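Major extracellular endoglucanase (Xanthomonas campestris pv. campestris, PDB 4TUF) hydrolyses internal beta-1,4-glucosidic linkages in cellulose, lichenin and cereal beta-D-glucans, a reaction carried out by the glycosyl hydrolase family 5 catalytic domain described here. Local coordinates at residues Ile46-Gln50 and Glu98-Met104; Ile118-Trp122 and Lys155-Ala161. All blocks are in the same frame, centred on the assembly; numbering follows the deposited sequence.

How the contacts relate
A recurring principle of TIM-barrel enzymes, that one end of the barrel carries the scaffold and the other the chemistry, can be read from these two contacts. They lie on opposite sides of the chain's centre, about 30 Å between centres, and share no element. Contact 1 joins two outer helices, 42-51 and 88-102, that cover strand 56-61; contact 2 joins the loops that follow strands 105-110 and 149-153. Both are partly buried. In contact 1 an apolar interior of isoleucine, methionine and phenylalanine is closed by a glutamine-arginine pair near the surface. Contact 2, without regular secondary structure, relies on backbone carbonyls, a lysine, a histidine and a water, and includes Glu157, the probable proton donor.

Contact 1: Ile46-Gln50 and Glu98-Met104; sequences IVQMQ and EFNARGM
Two helical segments, Ile46-Gln50 and Glu98-Arg102, run at 42° to each other (signed crossing -42°), their axes 11.2 Å apart, with Ile46 level with Phe99, Val47 with Arg102 and Gln50 with Met104. Gln50, extended (t, t), buries the most surface. Its OE1 accepts from Arg102 NE at 2.6 Å and weakly from Arg102 NH2 at 3.1 Å, while Gln50 NE2 donates to Arg102 O at 2.8 Å, so one amide holds the side chain and the backbone carbonyl of Arg102. Arg102 (m, t, p, chi4 90°) offers a guanidinium face to Val47 CG2, 3.5 Å from Arg102 NH1. Deeper, Ile46 (m, t) points at the partner helix: CD1 lies over the Phe99 ring in a CH-pi contact, 4.1 Å from its centroid, and CG2 is 4.0 Å from Met104 SD. Gly103 (phi 83°) leaves helical angles in a Schellman motif, Met104 N bonding Phe99 O at 2.8 Å. Phe99 and Met104 also touch Val57 of strand 56-61, as is typical of neighbouring outer helices on a TIM barrel.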
loop_
_atom_site.group_PDB
_atom_site.type_symbol
_atom_site.label_atom_id
_atom_site.label_comp_id
_atom_site.label_asym_id
_atom_site.label_seq_id
_atom_site.Cartn_x
_atom_site.Cartn_y
_atom_site.Cartn_z
ATOM N N ILE A 46 -8.812 9.635 12.933
ATOM C CA ILE A 46 -9.463 9.208 11.700
ATOM C C ILE A 46 -10.327 10.340 11.152
ATOM O O ILE A 46 -10.290 10.641 9.961
ATOM C CB ILE A 46 -10.323 7.949 11.922
ATOM C CG1 ILE A 46 -9.426 6.725 12.116
ATOM C CG2 ILE A 46 -11.274 7.727 10.753
ATOM C CD1 ILE A 46 -10.188 5.476 12.483
ATOM N N VAL A 47 -11.095 10.964 12.040
ATOM C CA VAL A 47 -11.943 12.098 11.694
ATOM C C VAL A 47 -11.133 13.182 10.995
ATOM O O VAL A 47 -11.602 13.808 10.042
ATOM C CB VAL A 47 -12.628 12.684 12.955
ATOM C CG1 VAL A 47 -13.111 14.109 12.716
ATOM C CG2 VAL A 47 -13.774 11.793 13.401
ATOM N N GLN A 48 -9.901 13.380 11.457
ATOM C CA GLN A 48 -9.043 14.420 10.906
ATOM C C GLN A 48 -8.559 14.095 9.499
ATOM O O GLN A 48 -8.505 14.971 8.641
ATOM C CB GLN A 48 -7.833 14.663 11.802
ATOM C CG GLN A 48 -7.033 15.876 11.373
ATOM C CD GLN A 48 -5.817 16.117 12.228
ATOM O OE1 GLN A 48 -5.346 15.219 12.928
ATOM N NE2 GLN A 48 -5.294 17.343 12.178
ATOM N N MET A 49 -8.202 12.838 9.261
ATOM C CA MET A 49 -7.616 12.482 7.981
ATOM C C MET A 49 -8.686 12.457 6.894
ATOM O O MET A 49 -8.383 12.653 5.720
ATOM C CB MET A 49 -6.865 11.141 8.067
ATOM C CG MET A 49 -7.704 9.886 8.057
ATOM S SD MET A 49 -6.651 8.413 8.088
ATOM C CE MET A 49 -6.276 8.267 9.833
ATOM N N GLN A 50 -9.940 12.251 7.276
ATOM C CA GLN A 50 -11.009 12.330 6.292
ATOM C C GLN A 50 -11.270 13.787 5.943
ATOM O O GLN A 50 -11.573 14.114 4.795
ATOM C CB GLN A 50 -12.292 11.664 6.793
ATOM C CG GLN A 50 -13.381 11.605 5.732
ATOM C CD GLN A 50 -14.632 10.892 6.199
ATOM O OE1 GLN A 50 -15.170 11.180 7.271
ATOM N NE2 GLN A 50 -15.106 9.951 5.392
ATOM N N GLU A 98 -14.838 1.660 11.962
ATOM C CA GLU A 98 -14.920 3.118 12.020
ATOM C C GLU A 98 -14.736 3.737 10.641
ATOM O O GLU A 98 -15.498 4.623 10.248
ATOM C CB GLU A 98 -13.882 3.686 12.989
ATOM C CG GLU A 98 -13.794 5.210 12.979
ATOM C CD GLU A 98 -15.053 5.881 13.499
ATOM O OE1 GLU A 98 -15.893 5.193 14.121
ATOM O OE2 GLU A 98 -15.199 7.107 13.289
ATOM N N PHE A 99 -13.718 3.277 9.916
ATOM C CA PHE A 99 -13.533 3.662 8.519
ATOM C C PHE A 99 -14.800 3.393 7.718
ATOM O O PHE A 99 -15.219 4.209 6.899
ATOM C CB PHE A 99 -12.362 2.901 7.894
ATOM C CG PHE A 99 -11.013 3.383 8.340
ATOM C CD1 PHE A 99 -10.702 4.734 8.322
ATOM C CD2 PHE A 99 -10.052 2.484 8.781
ATOM C CE1 PHE A 99 -9.457 5.176 8.734
ATOM C CE2 PHE A 99 -8.805 2.922 9.195
ATOM C CZ PHE A 99 -8.507 4.269 9.171
ATOM N N ASN A 100 -15.406 2.239 7.973
ATOM C CA ASN A 100 -16.600 1.818 7.255
ATOM C C ASN A 100 -17.783 2.734 7.526
ATOM O O ASN A 100 -18.522 3.085 6.609
ATOM C CB ASN A 100 -16.954 0.378 7.627
ATOM C CG ASN A 100 -18.152 -0.142 6.867
ATOM O OD1 ASN A 100 -18.046 -0.507 5.693
ATOM N ND2 ASN A 100 -19.301 -0.192 7.534
ATOM N N ALA A 101 -17.953 3.121 8.787
ATOM C CA ALA A 101 -19.055 3.994 9.187
ATOM C C ALA A 101 -18.889 5.406 8.635
ATOM O O ALA A 101 -19.870 6.108 8.407
ATOM C CB ALA A 101 -19.174 4.036 10.701
ATOM N N ARG A 102 -17.644 5.818 8.417
ATOM C CA ARG A 102 -17.369 7.145 7.875
ATOM C C ARG A 102 -17.364 7.160 6.348
ATOM O O ARG A 102 -17.318 8.229 5.730
ATOM C CB ARG A 102 -16.036 7.669 8.400
ATOM C CG ARG A 102 -16.019 7.894 9.893
ATOM C CD ARG A 102 -15.023 8.964 10.253
ATOM N NE ARG A 102 -15.429 10.258 9.717
ATOM C CZ ARG A 102 -16.200 11.120 10.367
ATOM N NH1 ARG A 102 -16.645 10.822 11.579
ATOM N NH2 ARG A 102 -16.526 12.277 9.808
ATOM N N GLY A 103 -17.409 5.976 5.745
ATOM C CA GLY A 103 -17.456 5.861 4.300
ATOM C C GLY A 103 -16.076 5.964 3.687
ATOM O O GLY A 103 -15.909 6.511 2.598
ATOM N N MET A 104 -15.085 5.431 4.393
ATOM C CA MET A 104 -13.707 5.455 3.926
ATOM C C MET A 104 -13.295 4.066 3.447
ATOM O O MET A 104 -13.459 3.083 4.170
ATOM C CB MET A 104 -12.770 5.951 5.038
ATOM C CG MET A 104 -13.064 7.380 5.496
ATOM S SD MET A 104 -12.005 8.005 6.819
ATOM C CE MET A 104 -10.383 7.848 6.064
#

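Contact 2: Ile118-Trp122 and Lys155-Ala161; sequences ISELW and KNEPHGA
Between Ile118-Trp122 and Lys155-Ala161, two irregular loops, side chains reach across to backbone atoms. Set Glu120 opposite His159 (CA atoms 4.8 Å apart), Ile118 opposite Glu157 and Trp122 opposite Lys155. Lys155 (chi1 148°, then p, t, p) curls so that NZ donates to Ser119 O (2.8 Å) and to Asn156 O (2.6 Å); water 1 accepts from Ser119 N (3.1 Å) and, weakly, from Lys155 NZ (3.2 Å). Ser119 (p) turns back: OG donates a very short hydrogen bond to Leu121 O (2.5 Å). Glu120 (m, t) accepts hydrogen bonds at OE2 from Ala161 N (3.0 Å) and at O from His159 N (3.3 Å). Gly160 (phi 62°) lies beneath that carboxylate, where a CB would clash. His159 (p, chi2 -75°) donates from ND1 to Glu157 O (2.6 Å); Glu120 CA sits over its ring, 3.9 Å from the centroid, and Trp212 stacks with it. Glu157 (m, t; left-handed backbone, phi 53°, psi 59°) has OE1 3.4 Å from Ile118 CD1 (m, t) and OE2 bonded to Tyr238 and His236. Ile118, Ser119, Glu120 and His159 line a dihydrogenphosphate pocket. The Asn156-Glu157 pair is the Asn-Glu signature of family 5 cellulases, placing the probable proton donor in the cleft.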
loop_
_atom_site.group_PDB
_atom_site.type_symbol
_atom_site.label_atom_id
_atom_site.label_comp_id
_atom_site.label_asym_id
_atom_site.label_seq_id
_atom_site.Cartn_x
_atom_site.Cartn_y
_atom_site.Cartn_z
ATOM N N ILE A 118 10.606 -6.585 6.274
ATOM C CA ILE A 118 9.857 -6.962 5.076
ATOM C C ILE A 118 10.568 -8.086 4.325
ATOM O O ILE A 118 11.716 -7.927 3.906
ATOM C CB ILE A 118 9.675 -5.750 4.138
ATOM C CG1 ILE A 118 8.835 -4.675 4.831
ATOM C CG2 ILE A 118 9.052 -6.171 2.811
ATOM C CD1 ILE A 118 8.912 -3.332 4.168
ATOM N N SER A 119 9.896 -9.219 4.155
ATOM C CA SER A 119 10.544 -10.386 3.557
ATOM C C SER A 119 10.702 -10.251 2.048
ATOM O O SER A 119 9.869 -9.639 1.377
ATOM C CB SER A 119 9.766 -11.663 3.874
ATOM O OG SER A 119 8.485 -11.641 3.269
ATOM N N GLU A 120 11.781 -10.831 1.525
ATOM C CA GLU A 120 12.011 -10.883 0.087
ATOM C C GLU A 120 10.914 -11.683 -0.607
ATOM O O GLU A 120 10.343 -11.245 -1.604
ATOM C CB GLU A 120 13.381 -11.490 -0.215
ATOM C CG GLU A 120 14.538 -10.560 0.068
ATOM C CD GLU A 120 15.874 -11.218 -0.190
ATOM O OE1 GLU A 120 16.897 -10.722 0.327
ATOM O OE2 GLU A 120 15.900 -12.239 -0.908
ATOM N N LEU A 121 10.621 -12.858 -0.064
ATOM C CA LEU A 121 9.616 -13.740 -0.632
ATOM C C LEU A 121 8.369 -13.757 0.238
ATOM O O LEU A 121 8.337 -13.146 1.305
ATOM C CB LEU A 121 10.177 -15.153 -0.780
ATOM C CG LEU A 121 11.531 -15.258 -1.481
ATOM C CD1 LEU A 121 12.040 -16.686 -1.459
ATOM C CD2 LEU A 121 11.400 -14.754 -2.902
ATOM N N TRP A 122 7.346 -14.472 -0.208
ATOM C CA TRP A 122 6.082 -14.526 0.520
ATOM C C TRP A 122 6.166 -15.484 1.709
ATOM O O TRP A 122 5.173 -15.723 2.400
ATOM C CB TRP A 122 4.947 -14.937 -0.423
ATOM C CG TRP A 122 5.243 -16.188 -1.180
ATOM C CD1 TRP A 122 4.791 -17.445 -0.899
ATOM C CD2 TRP A 122 6.080 -16.312 -2.337
ATOM N NE1 TRP A 122 5.293 -18.340 -1.810
ATOM C CE2 TRP A 122 6.089 -17.669 -2.703
ATOM C CE3 TRP A 122 6.828 -15.405 -3.094
ATOM C CZ2 TRP A 122 6.810 -18.142 -3.795
ATOM C CZ3 TRP A 122 7.547 -15.877 -4.176
ATOM C CH2 TRP A 122 7.532 -17.232 -4.517
ATOM N N LYS A 155 0.883 -9.105 -0.655
ATOM C CA LYS A 155 2.172 -9.151 0.036
ATOM C C LYS A 155 2.961 -7.878 -0.252
ATOM O O LYS A 155 3.109 -7.467 -1.404
ATOM C CB LYS A 155 2.962 -10.399 -0.384
ATOM C CG LYS A 155 4.476 -10.253 -0.405
ATOM C CD LYS A 155 5.076 -10.586 0.938
ATOM C CE LYS A 155 6.593 -10.664 0.860
ATOM N NZ LYS A 155 7.239 -9.374 0.520
ATOM N N ASN A 156 3.490 -7.256 0.789
ATOM C CA ASN A 156 4.206 -6.003 0.632
ATOM C C ASN A 156 5.627 -6.139 0.121
ATOM O O ASN A 156 6.415 -6.882 0.671
ATOM C CB ASN A 156 4.220 -5.249 1.963
ATOM C CG ASN A 156 4.717 -3.829 1.833
ATOM O OD1 ASN A 156 4.064 -2.989 1.242
ATOM N ND2 ASN A 156 5.870 -3.559 2.399
ATOM N N GLU A 157 5.950 -5.366 -0.905
ATOM C CA GLU A 157 7.321 -5.161 -1.352
ATOM C C GLU A 157 8.202 -6.368 -1.652
ATOM O O GLU A 157 9.280 -6.506 -1.084
ATOM C CB GLU A 157 8.025 -4.167 -0.446
ATOM C CG GLU A 157 7.342 -2.819 -0.469
ATOM C CD GLU A 157 8.165 -1.736 0.162
ATOM O OE1 GLU A 157 9.021 -2.057 0.995
ATOM O OE2 GLU A 157 7.949 -0.565 -0.178
ATOM N N PRO A 158 7.791 -7.207 -2.585
ATOM C CA PRO A 158 8.635 -8.330 -2.973
ATOM C C PRO A 158 9.942 -7.808 -3.536
ATOM O O PRO A 158 9.954 -6.817 -4.239
ATOM C CB PRO A 158 7.826 -9.001 -4.071
ATOM C CG PRO A 158 6.423 -8.680 -3.741
ATOM C CD PRO A 158 6.448 -7.301 -3.169
ATOM N N HIS A 159 11.044 -8.457 -3.202
ATOM C CA HIS A 159 12.345 -7.982 -3.670
ATOM C C HIS A 159 13.387 -9.079 -3.516
ATOM O O HIS A 159 13.051 -10.213 -3.186
ATOM C CB HIS A 159 12.776 -6.729 -2.908
ATOM C CG HIS A 159 12.866 -6.925 -1.426
ATOM N ND1 HIS A 159 11.752 -7.001 -0.615
ATOM C CD2 HIS A 159 13.937 -7.059 -0.607
ATOM C CE1 HIS A 159 12.134 -7.179 0.637
ATOM N NE2 HIS A 159 13.455 -7.213 0.670
ATOM N N GLY A 160 14.648 -8.742 -3.763
ATOM C CA GLY A 160 15.736 -9.687 -3.582
ATOM C C GLY A 160 15.640 -10.916 -4.461
ATOM O O GLY A 160 15.829 -10.845 -5.677
ATOM N N ALA A 161 15.332 -12.049 -3.842
ATOM C CA ALA A 161 15.313 -13.326 -4.542
ATOM C C ALA A 161 14.026 -13.512 -5.343
ATOM O O ALA A 161 13.943 -14.392 -6.203
ATOM C CB ALA A 161 15.499 -14.468 -3.555
HETATM O O HOH W 1 6.870 -8.826 3.677
#